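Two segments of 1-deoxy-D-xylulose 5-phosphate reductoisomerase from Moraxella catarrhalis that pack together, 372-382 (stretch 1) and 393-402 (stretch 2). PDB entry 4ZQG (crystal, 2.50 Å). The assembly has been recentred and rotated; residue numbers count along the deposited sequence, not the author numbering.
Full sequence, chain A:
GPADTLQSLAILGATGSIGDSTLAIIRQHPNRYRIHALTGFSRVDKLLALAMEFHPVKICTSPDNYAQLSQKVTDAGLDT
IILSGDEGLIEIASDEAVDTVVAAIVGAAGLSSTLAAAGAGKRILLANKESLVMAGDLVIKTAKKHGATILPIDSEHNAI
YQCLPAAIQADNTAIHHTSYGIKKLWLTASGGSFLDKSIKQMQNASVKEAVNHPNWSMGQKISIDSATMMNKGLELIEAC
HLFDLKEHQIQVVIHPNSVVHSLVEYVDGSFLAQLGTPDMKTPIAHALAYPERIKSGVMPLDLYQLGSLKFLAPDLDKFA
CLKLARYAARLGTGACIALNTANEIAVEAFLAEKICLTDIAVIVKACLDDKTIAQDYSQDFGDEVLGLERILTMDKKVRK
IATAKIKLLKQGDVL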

# COMPACT_ATOMS: atom_id res chain seq x y z
N THR A 372 -17.97 40.78 3.01
CA THR A 372 -16.74 41.49 2.62
C THR A 372 -15.62 40.54 2.21
O THR A 372 -14.81 40.86 1.34
CB THR A 372 -16.29 42.43 3.76
OG1 THR A 372 -17.42 43.23 4.12
CG2 THR A 372 -15.16 43.34 3.33
N ILE A 373 -15.58 39.38 2.81
CA ILE A 373 -14.64 38.38 2.39
C ILE A 373 -15.12 37.78 1.05
O ILE A 373 -14.38 37.75 0.07
CB ILE A 373 -14.44 37.33 3.51
CG1 ILE A 373 -13.58 37.96 4.61
CG2 ILE A 373 -13.78 36.06 2.99
CD1 ILE A 373 -13.69 37.29 5.97
N ALA A 374 -16.39 37.38 0.99
CA ALA A 374 -16.93 36.76 -0.22
C ALA A 374 -16.77 37.56 -1.54
O ALA A 374 -16.78 36.96 -2.62
CB ALA A 374 -18.38 36.37 -0.01
N GLN A 375 -16.61 38.88 -1.47
CA GLN A 375 -16.35 39.65 -2.69
C GLN A 375 -15.16 39.15 -3.47
O GLN A 375 -15.12 39.31 -4.69
CB GLN A 375 -16.13 41.16 -2.44
CG GLN A 375 -16.70 41.74 -1.15
CD GLN A 375 -16.45 43.26 -0.94
OE1 GLN A 375 -17.39 44.03 -0.79
NE2 GLN A 375 -15.19 43.66 -0.91
N ASP A 376 -14.16 38.59 -2.79
CA ASP A 376 -12.88 38.28 -3.43
C ASP A 376 -12.79 36.82 -3.86
O ASP A 376 -11.83 36.40 -4.52
CB ASP A 376 -11.71 38.65 -2.51
CG ASP A 376 -11.64 40.15 -2.21
OD1 ASP A 376 -11.72 40.97 -3.15
OD2 ASP A 376 -11.49 40.52 -1.03
N TYR A 377 -13.81 36.04 -3.52
CA TYR A 377 -13.84 34.65 -3.93
C TYR A 377 -13.69 34.42 -5.43
O TYR A 377 -13.09 33.42 -5.82
CB TYR A 377 -15.11 33.96 -3.45
CG TYR A 377 -15.15 33.74 -1.97
CD1 TYR A 377 -14.06 34.01 -1.14
CD2 TYR A 377 -16.26 33.21 -1.39
CE1 TYR A 377 -14.12 33.77 0.21
CE2 TYR A 377 -16.33 32.96 -0.05
CZ TYR A 377 -15.25 33.25 0.76
OH TYR A 377 -15.38 32.99 2.09
N SER A 378 -14.19 35.34 -6.25
CA SER A 378 -14.18 35.15 -7.71
C SER A 378 -12.93 35.70 -8.39
O SER A 378 -12.91 35.86 -9.61
CB SER A 378 -15.40 35.82 -8.33
OG SER A 378 -15.31 37.23 -8.18
N GLN A 379 -11.88 35.95 -7.62
CA GLN A 379 -10.66 36.49 -8.22
C GLN A 379 -9.73 35.42 -8.79
O GLN A 379 -9.86 34.23 -8.51
CB GLN A 379 -9.93 37.38 -7.22
CG GLN A 379 -9.52 38.67 -7.89
CD GLN A 379 -9.00 39.70 -6.93
OE1 GLN A 379 -9.11 39.55 -5.70
NE2 GLN A 379 -8.40 40.76 -7.48
N ASP A 380 -8.79 35.88 -9.62
CA ASP A 380 -7.80 35.01 -10.23
C ASP A 380 -6.54 34.99 -9.37
O ASP A 380 -5.54 35.65 -9.65
CB ASP A 380 -7.46 35.46 -11.65
CG ASP A 380 -6.67 34.39 -12.42
OD1 ASP A 380 -6.63 33.21 -11.97
OD2 ASP A 380 -6.11 34.73 -13.49
N PHE A 381 -6.61 34.20 -8.31
CA PHE A 381 -5.53 34.00 -7.39
C PHE A 381 -4.39 33.22 -8.02
O PHE A 381 -3.36 33.05 -7.40
CB PHE A 381 -6.03 33.27 -6.15
CG PHE A 381 -6.96 34.10 -5.31
CD1 PHE A 381 -6.47 35.16 -4.55
CD2 PHE A 381 -8.32 33.81 -5.26
CE1 PHE A 381 -7.33 35.93 -3.77
CE2 PHE A 381 -9.18 34.56 -4.47
CZ PHE A 381 -8.69 35.63 -3.72
N GLY A 382 -4.57 32.80 -9.27
CA GLY A 382 -3.60 31.94 -9.94
C GLY A 382 -2.90 32.60 -11.10
O GLY A 382 -2.21 31.95 -11.85
N THR A 393 -3.02 40.22 -0.22
CA THR A 393 -4.03 41.23 0.12
C THR A 393 -5.23 40.62 0.83
O THR A 393 -5.77 41.20 1.77
CB THR A 393 -4.48 41.96 -1.15
OG1 THR A 393 -3.34 42.55 -1.75
CG2 THR A 393 -5.52 43.03 -0.86
N MET A 394 -5.65 39.44 0.40
CA MET A 394 -6.80 38.78 1.00
C MET A 394 -6.42 38.22 2.33
O MET A 394 -7.20 38.24 3.27
CB MET A 394 -7.30 37.64 0.12
CG MET A 394 -8.40 36.82 0.80
SD MET A 394 -10.01 37.25 0.21
CE MET A 394 -10.95 35.90 0.88
N ASP A 395 -5.22 37.68 2.40
CA ASP A 395 -4.64 37.35 3.67
C ASP A 395 -4.78 38.52 4.66
O ASP A 395 -5.43 38.36 5.69
CB ASP A 395 -3.18 36.95 3.49
CG ASP A 395 -2.53 36.48 4.78
OD1 ASP A 395 -3.12 35.61 5.45
OD2 ASP A 395 -1.45 37.04 5.11
N LYS A 396 -4.23 39.70 4.32
CA LYS A 396 -4.26 40.88 5.26
C LYS A 396 -5.70 41.18 5.63
O LYS A 396 -6.03 41.43 6.78
CB LYS A 396 -3.60 42.15 4.67
CG LYS A 396 -2.07 42.19 4.68
N LYS A 397 -6.56 41.08 4.63
CA LYS A 397 -7.96 41.36 4.83
C LYS A 397 -8.65 40.39 5.78
O LYS A 397 -9.34 40.80 6.71
CB LYS A 397 -8.66 41.37 3.49
CG LYS A 397 -10.12 41.79 3.57
CD LYS A 397 -10.60 42.08 2.17
CE LYS A 397 -12.09 42.34 2.15
NZ LYS A 397 -12.53 42.70 0.78
N VAL A 398 -8.47 39.10 5.56
CA VAL A 398 -9.07 38.13 6.47
C VAL A 398 -8.47 38.28 7.86
O VAL A 398 -9.20 38.17 8.87
CB VAL A 398 -8.86 36.68 5.98
CG1 VAL A 398 -9.42 35.69 6.99
CG2 VAL A 398 -9.55 36.51 4.62
N ARG A 399 -7.17 38.56 7.92
CA ARG A 399 -6.52 38.85 9.23
C ARG A 399 -7.30 39.90 10.01
O ARG A 399 -7.74 39.64 11.12
CB ARG A 399 -5.02 39.20 9.07
CG ARG A 399 -4.12 37.97 9.23
CD ARG A 399 -2.66 38.15 8.80
NE ARG A 399 -2.11 36.98 8.10
CZ ARG A 399 -1.84 35.80 8.65
NH1 ARG A 399 -2.01 35.60 9.97
NH2 ARG A 399 -1.40 34.80 7.88
N LYS A 400 -7.54 41.05 9.38
CA LYS A 400 -8.34 42.14 10.00
C LYS A 400 -9.73 41.67 10.44
O LYS A 400 -10.12 41.88 11.58
CB LYS A 400 -8.46 43.31 9.02
CG LYS A 400 -9.48 44.39 9.41
CD LYS A 400 -10.35 44.85 8.25
CE LYS A 400 -9.54 45.59 7.19
NZ LYS A 400 -10.35 45.75 5.96
N ILE A 401 -10.46 41.00 9.54
CA ILE A 401 -11.88 40.72 9.77
C ILE A 401 -12.06 39.62 10.78
O ILE A 401 -12.95 39.68 11.64
CB ILE A 401 -12.60 40.37 8.46
CG1 ILE A 401 -12.60 41.59 7.56
CG2 ILE A 401 -14.03 39.96 8.73
CD1 ILE A 401 -13.33 41.41 6.27
N ALA A 402 -11.21 38.61 10.67
CA ALA A 402 -11.18 37.56 11.66
C ALA A 402 -10.86 38.13 13.04
O ALA A 402 -11.53 37.82 14.01
CB ALA A 402 -10.16 36.49 11.25

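The two stretches are joined by a compact, mainly apolar contact, in which Met394 and Ile373 interlock and a fully extended Lys397 adds a charged clamp beside them. The contact is small, with 435 Å² buried over both sides, and its backbones approach to 6.9 Å between the CA atoms of Ile373 and Val398 and to 7.5 Å between those of Asp376 and Met394.

Met394 has the largest covered area, 95 Å². Its CA-to-CB bond points toward stretch 1, and chi1 of 173° (t) carries the flexible, unbranched chain outward to several partners. Its CE lies 3.5 Å from Ile373 CG2 and 3.9 Å from Tyr377 CE1, meeting the tyrosine ring at its edge, near the ring plane. Its SD is 3.5 Å from Asp376 CB, and closer to the backbone its CB is 4.2 Å from Phe381 CE1.

Ile373, buried like Met394, has its CA-to-CB bond sideways, but its end comes nearer to stretch 2. Besides the CG2 contact, its CG1 packs 3.8 Å from Ile401 CD1 and 4.3 Å from Val398 CG2. Met394, Val398 and Ile401 can share this neighbour because residues spaced three or four apart lie along one side of a helix, whose regularity is confirmed by bonds such as Val398 N to Met394 O, 2.8 Å.

Lys397 has all four chi angles in t, which extends its amine across the gap. NZ donates to Thr372 O at 3.0 Å and to Asp376 OD2 at 3.0 Å, the latter a salt bridge. A lysine suits this place: its methylenes tolerate apolar surroundings, with CE 3.4 Å from Thr372 CG2, while its charge is met by a carboxylate and a carbonyl. Asp376 lies within the type I turn from Ala374 to Tyr377, closed by Tyr377 N to Ala374 O at 3.2 Å, and its CA-to-CB bond points toward stretch 2.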